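Local atomic coordinates of flavin-dependent monooxygenase, oxygenase subunit HsaA (Mycobacterium tuberculosis, PDB entry 3AFF), a protein that probably catalyses, as the oxygenase component of a two-component flavin-dependent monooxygenase, the ortho-hydroxylation of the phenolic secosteroid 3-HSA during cholesterol breakdown. Residues 137-142 with 195-200; 148-153 with 168-173; 87-92 with 113-118. All coordinates share one frame; numbering follows the deposited sequence.

Contact 1: 137-142 with 195-200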
loop_
_atom_site.group_PDB
_atom_site.type_symbol
_atom_site.label_atom_id
_atom_site.label_comp_id
_atom_site.label_asym_id
_atom_site.label_seq_id
_atom_site.Cartn_x
_atom_site.Cartn_y
_atom_site.Cartn_z
ATOM N N GLY A 137 -6.558 55.519 2.452
ATOM C CA GLY A 137 -6.568 54.214 3.073
ATOM C C GLY A 137 -5.806 54.178 4.347
ATOM O O GLY A 137 -5.273 55.194 4.759
ATOM N N SER A 138 -5.728 52.996 4.959
ATOM C CA SER A 138 -5.051 52.843 6.238
ATOM C C SER A 138 -4.415 51.450 6.231
ATOM O O SER A 138 -5.126 50.442 6.343
ATOM C CB SER A 138 -6.037 53.000 7.421
ATOM O OG SER A 138 -5.283 52.858 8.633
ATOM N N TRP A 139 -3.091 51.396 6.103
ATOM C CA TRP A 139 -2.388 50.147 5.764
ATOM C C TRP A 139 -1.494 49.707 6.905
ATOM O O TRP A 139 -0.598 50.447 7.284
ATOM C CB TRP A 139 -1.473 50.427 4.573
ATOM C CG TRP A 139 -2.121 50.360 3.219
ATOM C CD1 TRP A 139 -2.211 49.271 2.428
ATOM C CD2 TRP A 139 -2.693 51.437 2.480
ATOM N NE1 TRP A 139 -2.845 49.563 1.241
ATOM C CE2 TRP A 139 -3.135 50.907 1.248
ATOM C CE3 TRP A 139 -2.905 52.803 2.746
ATOM C CZ2 TRP A 139 -3.736 51.686 0.280
ATOM C CZ3 TRP A 139 -3.521 53.563 1.788
ATOM C CH2 TRP A 139 -3.927 53.018 0.571
ATOM N N ASN A 140 -1.696 48.497 7.419
ATOM C CA ASN A 140 -0.945 48.013 8.563
ATOM C C ASN A 140 0.272 47.166 8.185
ATOM O O ASN A 140 0.522 46.907 7.014
ATOM C CB ASN A 140 -1.883 47.193 9.498
ATOM C CG ASN A 140 -2.353 45.887 8.860
ATOM O OD1 ASN A 140 -1.835 45.454 7.813
ATOM N ND2 ASN A 140 -3.305 45.232 9.506
ATOM N N TRP A 141 1.024 46.748 9.198
ATOM C CA TRP A 141 2.127 45.804 8.989
ATOM C C TRP A 141 3.199 46.334 8.056
ATOM O O TRP A 141 3.739 45.567 7.233
ATOM C CB TRP A 141 1.601 44.496 8.401
ATOM C CG TRP A 141 1.448 43.352 9.368
ATOM C CD1 TRP A 141 0.284 42.927 9.966
ATOM C CD2 TRP A 141 2.479 42.428 9.780
ATOM N NE1 TRP A 141 0.545 41.831 10.765
ATOM C CE2 TRP A 141 1.878 41.499 10.663
ATOM C CE3 TRP A 141 3.865 42.319 9.507
ATOM C CZ2 TRP A 141 2.604 40.464 11.266
ATOM C CZ3 TRP A 141 4.610 41.311 10.130
ATOM C CH2 TRP A 141 3.973 40.377 10.996
ATOM N N SER A 142 3.542 47.612 8.171
ATOM C CA SER A 142 4.589 48.145 7.291
ATOM C C SER A 142 5.925 48.008 7.987
ATOM O O SER A 142 6.364 48.907 8.649
ATOM C CB SER A 142 4.270 49.558 6.799
ATOM O OG SER A 142 5.310 50.017 5.924
ATOM N N LEU A 195 0.046 52.915 8.222
ATOM C CA LEU A 195 0.294 54.112 7.370
ATOM C C LEU A 195 -1.063 54.663 6.995
ATOM O O LEU A 195 -1.869 53.982 6.347
ATOM C CB LEU A 195 1.082 53.759 6.092
ATOM C CG LEU A 195 2.275 52.797 6.184
ATOM C CD1 LEU A 195 2.706 52.246 4.803
ATOM C CD2 LEU A 195 3.429 53.483 6.927
ATOM N N VAL A 196 -1.307 55.899 7.413
ATOM C CA VAL A 196 -2.623 56.533 7.186
ATOM C C VAL A 196 -2.492 57.575 6.089
ATOM O O VAL A 196 -1.676 58.435 6.177
ATOM C CB VAL A 196 -3.187 57.195 8.496
ATOM C CG1 VAL A 196 -4.616 57.733 8.276
ATOM C CG2 VAL A 196 -3.169 56.178 9.658
ATOM N N VAL A 197 -3.306 57.459 5.046
ATOM C CA VAL A 197 -3.137 58.236 3.840
ATOM C C VAL A 197 -4.513 58.857 3.613
ATOM O O VAL A 197 -5.479 58.140 3.537
ATOM C CB VAL A 197 -2.715 57.297 2.617
ATOM C CG1 VAL A 197 -2.594 58.063 1.357
ATOM C CG2 VAL A 197 -1.382 56.532 2.933
ATOM N N LYS A 198 -4.580 60.186 3.514
ATOM C CA LYS A 198 -5.878 60.875 3.303
ATOM C C LYS A 198 -5.788 61.856 2.159
ATOM O O LYS A 198 -5.021 62.833 2.231
ATOM C CB LYS A 198 -6.344 61.652 4.547
ATOM C CG LYS A 198 -5.753 61.198 5.841
ATOM C CD LYS A 198 -6.715 61.392 7.085
ATOM C CE LYS A 198 -5.958 61.089 8.424
ATOM N NZ LYS A 198 -4.510 61.667 8.523
ATOM N N ASP A 199 -6.577 61.608 1.122
ATOM C CA ASP A 199 -6.735 62.517 -0.020
ATOM C C ASP A 199 -5.390 62.940 -0.585
ATOM O O ASP A 199 -5.141 64.141 -0.765
ATOM C CB ASP A 199 -7.557 63.780 0.347
ATOM C CG ASP A 199 -9.039 63.501 0.473
ATOM O OD1 ASP A 199 -9.502 62.501 -0.092
ATOM O OD2 ASP A 199 -9.758 64.309 1.135
ATOM N N VAL A 200 -4.520 61.959 -0.857
ATOM C CA VAL A 200 -3.190 62.234 -1.405
ATOM C C VAL A 200 -3.155 62.074 -2.919
ATOM O O VAL A 200 -3.484 60.968 -3.461
ATOM C CB VAL A 200 -2.097 61.332 -0.715
ATOM C CG1 VAL A 200 -0.776 61.520 -1.375
ATOM C CG2 VAL A 200 -1.999 61.665 0.793
#

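Contact 2: 148-153 with 168-173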
loop_
_atom_site.group_PDB
_atom_site.type_symbol
_atom_site.label_atom_id
_atom_site.label_comp_id
_atom_site.label_asym_id
_atom_site.label_seq_id
_atom_site.Cartn_x
_atom_site.Cartn_y
_atom_site.Cartn_z
ATOM N N ALA A 148 12.098 54.600 6.750
ATOM C CA ALA A 148 11.944 54.891 5.318
ATOM C C ALA A 148 11.445 56.317 5.094
ATOM O O ALA A 148 10.720 56.857 5.941
ATOM C CB ALA A 148 10.989 53.889 4.713
ATOM N N SER A 149 11.783 56.940 3.959
ATOM C CA SER A 149 11.157 58.235 3.750
ATOM C C SER A 149 10.122 58.285 2.576
ATOM O O SER A 149 9.627 59.338 2.180
ATOM C CB SER A 149 12.238 59.332 3.728
ATOM O OG SER A 149 13.227 58.987 2.796
ATOM N N TRP A 150 9.814 57.105 2.054
ATOM C CA TRP A 150 8.790 56.885 1.059
ATOM C C TRP A 150 8.166 55.510 1.383
ATOM O O TRP A 150 8.769 54.699 2.109
ATOM C CB TRP A 150 9.467 56.719 -0.286
ATOM C CG TRP A 150 10.022 57.992 -0.950
ATOM C CD1 TRP A 150 11.262 58.572 -0.727
ATOM C CD2 TRP A 150 9.379 58.770 -1.968
ATOM N NE1 TRP A 150 11.387 59.685 -1.527
ATOM C CE2 TRP A 150 10.248 59.843 -2.286
ATOM C CE3 TRP A 150 8.147 58.675 -2.639
ATOM C CZ2 TRP A 150 9.937 60.812 -3.279
ATOM C CZ3 TRP A 150 7.830 59.634 -3.601
ATOM C CH2 TRP A 150 8.749 60.689 -3.938
ATOM N N THR A 151 6.992 55.235 0.803
ATOM C CA THR A 151 6.361 53.951 0.994
ATOM C C THR A 151 5.629 53.524 -0.252
ATOM O O THR A 151 5.103 54.361 -0.997
ATOM C CB THR A 151 5.360 53.968 2.214
ATOM O OG1 THR A 151 5.154 52.635 2.633
ATOM C CG2 THR A 151 3.951 54.666 1.873
ATOM N N PHE A 152 5.513 52.210 -0.421
ATOM C CA PHE A 152 4.475 51.635 -1.317
ATOM C C PHE A 152 3.208 51.287 -0.556
ATOM O O PHE A 152 3.277 50.810 0.550
ATOM C CB PHE A 152 4.956 50.327 -1.956
ATOM C CG PHE A 152 6.242 50.458 -2.768
ATOM C CD1 PHE A 152 6.338 51.383 -3.816
ATOM C CD2 PHE A 152 7.324 49.630 -2.499
ATOM C CE1 PHE A 152 7.503 51.461 -4.628
ATOM C CE2 PHE A 152 8.521 49.739 -3.305
ATOM C CZ PHE A 152 8.580 50.629 -4.357
ATOM N N VAL A 153 2.047 51.487 -1.164
ATOM C CA VAL A 153 0.798 50.996 -0.563
ATOM C C VAL A 153 0.094 50.348 -1.741
ATOM O O VAL A 153 0.128 50.869 -2.865
ATOM C CB VAL A 153 -0.122 52.157 0.068
ATOM C CG1 VAL A 153 0.472 52.637 1.357
ATOM C CG2 VAL A 153 -0.336 53.291 -0.925
ATOM N N SER A 168 0.818 49.177 -6.946
ATOM C CA SER A 168 1.416 49.886 -5.811
ATOM C C SER A 168 1.567 51.373 -6.170
ATOM O O SER A 168 2.041 51.727 -7.274
ATOM C CB SER A 168 2.808 49.323 -5.428
ATOM O OG SER A 168 2.901 47.906 -5.633
ATOM N N PHE A 169 1.195 52.208 -5.197
ATOM C CA PHE A 169 1.310 53.638 -5.228
ATOM C C PHE A 169 2.498 53.960 -4.378
ATOM O O PHE A 169 2.605 53.484 -3.237
ATOM C CB PHE A 169 0.019 54.310 -4.625
ATOM C CG PHE A 169 -1.225 53.955 -5.358
ATOM C CD1 PHE A 169 -1.660 54.704 -6.431
ATOM C CD2 PHE A 169 -1.970 52.819 -4.970
ATOM C CE1 PHE A 169 -2.844 54.383 -7.134
ATOM C CE2 PHE A 169 -3.138 52.446 -5.673
ATOM C CZ PHE A 169 -3.611 53.261 -6.750
ATOM N N LEU A 170 3.404 54.759 -4.935
ATOM C CA LEU A 170 4.631 55.237 -4.231
ATOM C C LEU A 170 4.416 56.627 -3.646
ATOM O O LEU A 170 4.077 57.541 -4.378
ATOM C CB LEU A 170 5.814 55.304 -5.223
ATOM C CG LEU A 170 7.161 55.855 -4.736
ATOM C CD1 LEU A 170 7.768 54.976 -3.566
ATOM C CD2 LEU A 170 8.020 55.852 -5.929
ATOM N N ILE A 171 4.606 56.822 -2.354
ATOM C CA ILE A 171 4.101 58.074 -1.747
ATOM C C ILE A 171 5.179 58.520 -0.792
ATOM O O ILE A 171 5.711 57.659 -0.071
ATOM C CB ILE A 171 2.793 57.832 -0.963
ATOM C CG1 ILE A 171 1.661 57.433 -1.920
ATOM C CG2 ILE A 171 2.359 59.061 -0.238
ATOM C CD1 ILE A 171 0.277 57.258 -1.230
ATOM N N PRO A 172 5.513 59.833 -0.782
ATOM C CA PRO A 172 6.536 60.318 0.149
ATOM C C PRO A 172 6.050 60.494 1.596
ATOM O O PRO A 172 4.870 60.723 1.835
ATOM C CB PRO A 172 6.961 61.673 -0.445
ATOM C CG PRO A 172 5.748 62.142 -1.179
ATOM C CD PRO A 172 5.035 60.903 -1.692
ATOM N N ARG A 173 7.008 60.406 2.517
ATOM C CA ARG A 173 6.785 60.468 3.964
ATOM C C ARG A 173 5.989 61.706 4.480
ATOM O O ARG A 173 5.178 61.590 5.414
ATOM C CB ARG A 173 8.116 60.254 4.689
ATOM C CG ARG A 173 8.035 60.303 6.229
ATOM C CD ARG A 173 7.724 58.971 6.841
ATOM N NE ARG A 173 6.877 59.180 8.019
ATOM C CZ ARG A 173 7.295 59.271 9.275
ATOM N NH1 ARG A 173 8.608 59.102 9.612
ATOM N NH2 ARG A 173 6.375 59.489 10.207
HETATM O O HOH W 1 9.975 57.325 8.429
#

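Contact 3: 87-92 with 113-118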
loop_
_atom_site.group_PDB
_atom_site.type_symbol
_atom_site.label_atom_id
_atom_site.label_comp_id
_atom_site.label_asym_id
_atom_site.label_seq_id
_atom_site.Cartn_x
_atom_site.Cartn_y
_atom_site.Cartn_z
ATOM N N SER A 87 15.365 42.150 4.934
ATOM C CA SER A 87 14.865 41.560 3.730
ATOM C C SER A 87 13.818 42.470 3.020
ATOM O O SER A 87 13.912 42.683 1.832
ATOM C CB SER A 87 14.211 40.226 4.068
ATOM O OG SER A 87 13.970 39.455 2.901
ATOM N N ILE A 88 12.803 42.899 3.768
ATOM C CA ILE A 88 11.645 43.605 3.241
ATOM C C ILE A 88 12.074 45.009 2.734
ATOM O O ILE A 88 11.822 45.359 1.605
ATOM C CB ILE A 88 10.598 43.735 4.367
ATOM C CG1 ILE A 88 9.939 42.387 4.557
ATOM C CG2 ILE A 88 9.554 44.790 3.974
ATOM C CD1 ILE A 88 8.948 42.312 5.744
ATOM N N VAL A 89 12.745 45.782 3.570
ATOM C CA VAL A 89 13.264 47.092 3.151
ATOM C C VAL A 89 14.282 46.954 1.989
ATOM O O VAL A 89 14.195 47.714 1.039
ATOM C CB VAL A 89 13.694 47.967 4.382
ATOM C CG1 VAL A 89 14.150 49.456 3.966
ATOM C CG2 VAL A 89 12.521 48.040 5.343
ATOM N N GLY A 90 15.222 45.977 2.009
ATOM C CA GLY A 90 16.114 45.823 0.839
ATOM C C GLY A 90 15.521 45.432 -0.499
ATOM O O GLY A 90 15.969 45.900 -1.537
ATOM N N VAL A 91 14.514 44.559 -0.498
ATOM C CA VAL A 91 13.897 44.104 -1.713
ATOM C C VAL A 91 13.014 45.237 -2.282
ATOM O O VAL A 91 12.701 45.287 -3.490
ATOM C CB VAL A 91 13.098 42.781 -1.486
ATOM C CG1 VAL A 91 11.694 43.060 -0.909
ATOM C CG2 VAL A 91 12.866 42.111 -2.791
ATOM N N HIS A 92 12.698 46.244 -1.485
ATOM C CA HIS A 92 11.952 47.333 -2.117
ATOM C C HIS A 92 12.802 48.151 -3.053
ATOM O O HIS A 92 12.276 48.867 -3.867
ATOM C CB HIS A 92 11.288 48.250 -1.069
ATOM C CG HIS A 92 10.317 47.541 -0.173
ATOM N ND1 HIS A 92 10.013 48.014 1.082
ATOM C CD2 HIS A 92 9.591 46.406 -0.340
ATOM C CE1 HIS A 92 9.152 47.191 1.662
ATOM N NE2 HIS A 92 8.874 46.212 0.818
ATOM N N SER A 113 20.700 56.613 -1.089
ATOM C CA SER A 113 20.603 55.748 0.109
ATOM C C SER A 113 19.190 55.744 0.776
ATOM O O SER A 113 18.930 55.065 1.788
ATOM C CB SER A 113 21.687 56.103 1.114
ATOM O OG SER A 113 21.278 57.141 1.987
ATOM N N THR A 114 18.298 56.513 0.180
ATOM C CA THR A 114 16.905 56.648 0.631
ATOM C C THR A 114 16.240 55.270 0.601
ATOM O O THR A 114 16.445 54.503 -0.348
ATOM C CB THR A 114 16.160 57.585 -0.348
ATOM O OG1 THR A 114 16.841 58.835 -0.394
ATOM C CG2 THR A 114 14.694 57.818 0.067
ATOM N N ARG A 115 15.476 54.958 1.638
ATOM C CA ARG A 115 14.751 53.650 1.755
ATOM C C ARG A 115 13.225 53.789 1.657
ATOM O O ARG A 115 12.665 54.859 1.887
ATOM C CB ARG A 115 15.093 52.994 3.117
ATOM C CG ARG A 115 16.553 52.592 3.231
ATOM C CD ARG A 115 16.830 51.999 4.621
ATOM N NE ARG A 115 16.875 53.053 5.611
ATOM C CZ ARG A 115 17.948 53.771 5.923
ATOM N NH1 ARG A 115 19.096 53.592 5.287
ATOM N NH2 ARG A 115 17.857 54.705 6.872
ATOM N N ILE A 116 12.560 52.678 1.313
ATOM C CA ILE A 116 11.146 52.671 0.939
ATOM C C ILE A 116 10.513 51.515 1.731
ATOM O O ILE A 116 11.019 50.396 1.697
ATOM C CB ILE A 116 10.945 52.465 -0.640
ATOM C CG1 ILE A 116 11.808 53.452 -1.468
ATOM C CG2 ILE A 116 9.489 52.594 -1.046
ATOM C CD1 ILE A 116 13.099 52.850 -1.944
ATOM N N SER A 117 9.426 51.780 2.461
ATOM C CA SER A 117 8.711 50.676 3.135
ATOM C C SER A 117 7.557 50.242 2.227
ATOM O O SER A 117 7.433 50.761 1.133
ATOM C CB SER A 117 8.217 51.156 4.500
ATOM O OG SER A 117 7.347 52.303 4.357
ATOM N N SER A 118 6.745 49.264 2.640
ATOM C CA SER A 118 5.589 48.848 1.857
ATOM C C SER A 118 4.443 48.443 2.764
ATOM O O SER A 118 4.643 48.148 3.924
ATOM C CB SER A 118 5.902 47.650 0.959
ATOM O OG SER A 118 6.250 46.526 1.749
HETATM O O HOH W 2 14.443 50.497 0.459
#

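Contact 1: 137-142 with 195-200
Gly137 to Trp139 run antiparallel to Leu195 to Val197, with strand axes 4.8 Å apart and directions 168° from each other. Gly137 with Val197 and Trp139 with Leu195 are hydrogen-bonded pairs. The shortest of their four bonds joins Leu195 N to Trp139 O, at 2.7 Å. Between them, Ser138 and Val196 form a non-hydrogen-bonded pair. Their side chains meet loosely on one face, where Ser138 OG lies 4.1 Å from Val196 CG2.

The other face carries Trp139, Leu195 and Val197. CG of Trp139 is anti to its own carbonyl carbon (chi1 -84°), and the indole extends back over Gly137. Its CZ3 atom comes 3.8 Å from Val197 CG2. Gly137 has an extended backbone (phi 165°) and no side chain, and the ring passes close over it, with Trp139 CZ3 3.4 Å from Gly137 CA. Leu195 O lies at the indole edge. Further along, Ser142 lays CB and OG against the Leu195 branches, with OG 3.6 Å from CD1. The polar ends find partners nearby: Trp139 NE1 donates to Gly154 O, and Ser142 OG bonds Ser118 O.

The strands belong to the central beta domain of the acyl-CoA dehydrogenase fold. Trp141 and Ser142 probably bind FMN, as in relatives. Four backbone bonds and a mostly apolar face thus join the two strands just before these residues.

Contact 2: 148-153 with 168-173
Trp150 lays one face of its indole over the ring of Pro172. Pro172 CB sits 3.8 Å from the centroid of the six-membered ring and only 8° off its normal, a CH-pi contact. The chi1 of -75° at Trp150 places CG beside the backbone N and turns the benzo half toward the opposite strand. There CE3 also meets Leu170 CG at 3.6 Å. Leu170 is shared: its CD1 branch reaches Phe152 CE1 at 3.7 Å, and the two side chains cross at a slant. Helix 101-108 covers Trp150 and Leu170 on this face.

The two strands are the arms of a beta hairpin, 150-159 and 162-172, within the larger mixed sheet. Thr151 with Ile171 and Val153 with Phe169 are the hydrogen-bonded pairs. The bond from Phe169 N to Val153 O is nearly straight, at 174°.

On the face of Thr151, Val153, Phe169 and Ile171, the side-chain contacts across the strands are between apolar atoms. Val153 CG2 touches Phe169 CB at 3.9 Å and Ile171 CD1 at 4.0 Å. Thr151 OG1 is hydrogen-bonded to Ser117 OG on the neighbouring strand.

Past the strands, Arg173 N donates to Ser149 O at 2.8 Å, from above the carbonyl plane. The Arg173 chain bends at chi2 and chi3 and leads its guanidinium away from Ser149.

Contact 3: 87-92 with 113-118
His92 ND1 donates to Ile116 O, at 2.7 Å and an N-H...O angle of 163°. The oxygen lies almost in the imidazole plane, while the donor stands above the carbonyl plane of Ile116. With CG beside the backbone N (chi1 -60°), the ring of His92 reaches from the helix to the strand. Its NE2 lies 2.8 Å from Ser118 OG; CE1 passes 3.5 Å from Ser117 C. One ring face rests on the helix itself, with Ile88 O 3.0 Å above the plane and over the ring centre. The ND1 bond and the helix carbonyl over one face together fix how the ring is turned.

A water forms the second polar link. It donates to Val89 O and accepts from Ile116 N at 3.0 Å. Ile116 is therefore tied to the helix through both its backbone N and its O.

The contact lies at the junction between the N-terminal helices and the beta domain, where helix 80-96 meets strand 116-119. The two axes run at 115° to each other. Ser118 is a probable FMN-binding residue.

Beside the histidine, Val89 CG1 packs on the aliphatic part of Arg115, 3.8 Å from its CD. The Arg115 chain is straight to CD and bends at chi3. Arg115 NE is hydrogen-bonded to His147 O, and Phe50 makes a cation-pi contact with the guanidinium. Further out, Ile88 packs on helix 233-259.

How the contacts relate
All three contacts reach one mixed sheet. Contact 3 is the deepest, with its centre about 8 Å from the chain centre, against about 15 Å for contact 2 and 18 Å for contact 1. Contacts 2 and 3 are buried and touch no other subunit. Contact 1 is only partly buried, and neighbouring subunits reach it. Contacts 1 and 2 pair strands through backbone bonds, whereas contact 3 joins helix to strand through an imidazole and a water. Contacts 1 and 2 share an apolar layer, in which Trp139 CE2 lies 3.5 Å from Val153 CB. Contacts 2 and 3 are joined directly by adjacent parallel strands, with Phe152 N 2.9 Å from Ser117 O.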